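Local atomic coordinates of extracellular solute-binding protein family 5 (PDB entry 4ONY), a protein that probably binds peptides or related solutes in the periplasm and delivers them to an ABC transporter for uptake. Residues D141-K146 against S188-P193. Sequence-based numbering, arbitrary orientation.
Sequences DILTEK and SMPVLP
The CD1 methyl of L143 touches both M189 CE, at 3.7 Å, and P190 CG, at 3.9 Å. This is helix-on-loop packing within the family 5 solute-binding fold: the last turns of helix 133-146 rest on the extended chain that follows helix 181-187. L143 meets M189 and P190 tip to tip in both cases. The M189 chain, bent at chi2 (-65°) and again at chi3, turns its terminal methyl to the leucine, whereas P190 offers the CG corner of its ring.

The other branch of L143, CD2, lies 4.0 Å from L192 CD1. That same L192 methyl also stands 4.0 Å from L143 CG, so it sits against the fork of L143, the two side chains crossing obliquely. L143 has the largest share, 73 Å² of the 175 Å² buried between the segments, and every side chain that touches is buried and apolar. One turn earlier in the helix, T139 OG1 hydrogen-bonds L192 N, and F138 touches the side chain of L192. On the outer side of the helix, D141 and E145 both form salt bridges with R199.

I142 adds a smaller contact, crossing L192 at about a right angle. With CG1 anti to the backbone N (chi1 -165°), CG2 falls between that N and the carbonyl carbon, and this is the branch that reaches L192 CD1, at 4.0 Å.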
loop_
_atom_site.group_PDB
_atom_site.type_symbol
_atom_site.label_atom_id
_atom_site.label_comp_id
_atom_site.label_asym_id
_atom_site.label_seq_id
_atom_site.Cartn_x
_atom_site.Cartn_y
_atom_site.Cartn_z
ATOM N N ASP A 141 26.802 4.652 -7.529
ATOM C CA ASP A 141 28.055 4.151 -6.926
ATOM C C ASP A 141 27.894 3.983 -5.372
ATOM O O ASP A 141 27.947 2.849 -4.838
ATOM C CB ASP A 141 29.201 5.115 -7.289
ATOM C CG ASP A 141 30.538 4.707 -6.679
ATOM O OD1 ASP A 141 30.695 3.568 -6.244
ATOM O OD2 ASP A 141 31.420 5.562 -6.605
ATOM N N ILE A 142 27.610 5.082 -4.673
ATOM C CA ILE A 142 27.603 5.027 -3.230
ATOM C C ILE A 142 26.463 4.192 -2.635
ATOM O O ILE A 142 26.665 3.538 -1.633
ATOM C CB ILE A 142 27.657 6.429 -2.582
ATOM C CG1 ILE A 142 28.024 6.306 -1.102
ATOM C CG2 ILE A 142 26.347 7.176 -2.715
ATOM C CD1 ILE A 142 28.226 7.646 -0.421
ATOM N N LEU A 143 25.277 4.202 -3.244
ATOM C CA LEU A 143 24.163 3.418 -2.739
ATOM C C LEU A 143 24.348 1.923 -2.962
ATOM O O LEU A 143 23.924 1.135 -2.132
ATOM C CB LEU A 143 22.847 3.863 -3.347
ATOM C CG LEU A 143 22.357 5.223 -2.895
ATOM C CD1 LEU A 143 21.058 5.522 -3.596
ATOM C CD2 LEU A 143 22.106 5.199 -1.378
ATOM N N THR A 144 24.976 1.549 -4.065
ATOM C CA THR A 144 25.354 0.189 -4.286
ATOM C C THR A 144 26.367 -0.286 -3.227
ATOM O O THR A 144 26.215 -1.348 -2.630
ATOM C CB THR A 144 25.913 0.003 -5.707
ATOM O OG1 THR A 144 24.902 0.406 -6.657
ATOM C CG2 THR A 144 26.277 -1.464 -5.946
ATOM N N GLU A 145 27.381 0.522 -2.955
ATOM C CA GLU A 145 28.427 0.117 -1.982
ATOM C C GLU A 145 27.905 0.156 -0.523
ATOM O O GLU A 145 28.219 -0.747 0.290
ATOM C CB GLU A 145 29.638 1.036 -2.140
ATOM C CG GLU A 145 30.905 0.539 -1.435
ATOM C CD GLU A 145 31.923 1.619 -1.018
ATOM O OE1 GLU A 145 32.028 2.712 -1.597
ATOM O OE2 GLU A 145 32.667 1.335 -0.069
ATOM N N LYS A 146 27.140 1.192 -0.181
ATOM C CA LYS A 146 26.845 1.495 1.224
ATOM C C LYS A 146 25.382 1.609 1.593
ATOM O O LYS A 146 25.054 1.711 2.767
ATOM C CB LYS A 146 27.528 2.813 1.604
ATOM C CG LYS A 146 29.001 2.899 1.258
ATOM C CD LYS A 146 29.676 4.053 1.993
ATOM C CE LYS A 146 29.990 3.630 3.413
ATOM N NZ LYS A 146 30.757 4.683 4.120
ATOM N N SER A 188 12.036 5.429 -7.956
ATOM C CA SER A 188 12.318 4.807 -6.657
ATOM C C SER A 188 13.795 4.819 -6.313
ATOM O O SER A 188 14.297 3.911 -5.647
ATOM C CB SER A 188 11.788 3.354 -6.581
ATOM O OG SER A 188 10.423 3.319 -6.984
ATOM N N MET A 189 14.487 5.850 -6.767
ATOM C CA MET A 189 15.840 6.104 -6.333
ATOM C C MET A 189 15.991 7.612 -6.170
ATOM O O MET A 189 15.477 8.372 -6.970
ATOM C CB MET A 189 16.869 5.616 -7.364
ATOM C CG MET A 189 17.076 4.110 -7.408
ATOM S SD MET A 189 17.798 3.509 -5.856
ATOM C CE MET A 189 19.521 3.451 -6.314
ATOM N N PRO A 190 16.720 8.040 -5.154
ATOM C CA PRO A 190 17.035 9.460 -5.047
ATOM C C PRO A 190 18.116 9.898 -5.996
ATOM O O PRO A 190 18.703 9.058 -6.714
ATOM C CB PRO A 190 17.530 9.563 -3.617
ATOM C CG PRO A 190 18.277 8.271 -3.435
ATOM C CD PRO A 190 17.398 7.254 -4.117
ATOM N N VAL A 191 18.354 11.213 -6.029
ATOM C CA VAL A 191 19.610 11.738 -6.467
ATOM C C VAL A 191 20.241 12.426 -5.254
ATOM O O VAL A 191 19.610 13.258 -4.597
ATOM C CB VAL A 191 19.463 12.698 -7.682
ATOM C CG1 VAL A 191 20.833 13.148 -8.167
ATOM C CG2 VAL A 191 18.739 12.008 -8.812
ATOM N N LEU A 192 21.505 12.072 -5.006
ATOM C CA LEU A 192 22.324 12.517 -3.884
ATOM C C LEU A 192 23.428 13.493 -4.333
ATOM O O LEU A 192 23.948 13.384 -5.445
ATOM C CB LEU A 192 23.025 11.321 -3.232
ATOM C CG LEU A 192 22.110 10.200 -2.755
ATOM C CD1 LEU A 192 22.872 9.082 -2.068
ATOM C CD2 LEU A 192 21.030 10.725 -1.792
ATOM N N PRO A 193 23.794 14.449 -3.471
ATOM C CA PRO A 193 24.814 15.458 -3.790
ATOM C C PRO A 193 26.254 15.018 -3.511
ATOM O O PRO A 193 26.668 14.982 -2.338
ATOM C CB PRO A 193 24.452 16.614 -2.862
ATOM C CG PRO A 193 23.813 15.967 -1.688
ATOM C CD PRO A 193 23.117 14.740 -2.207
#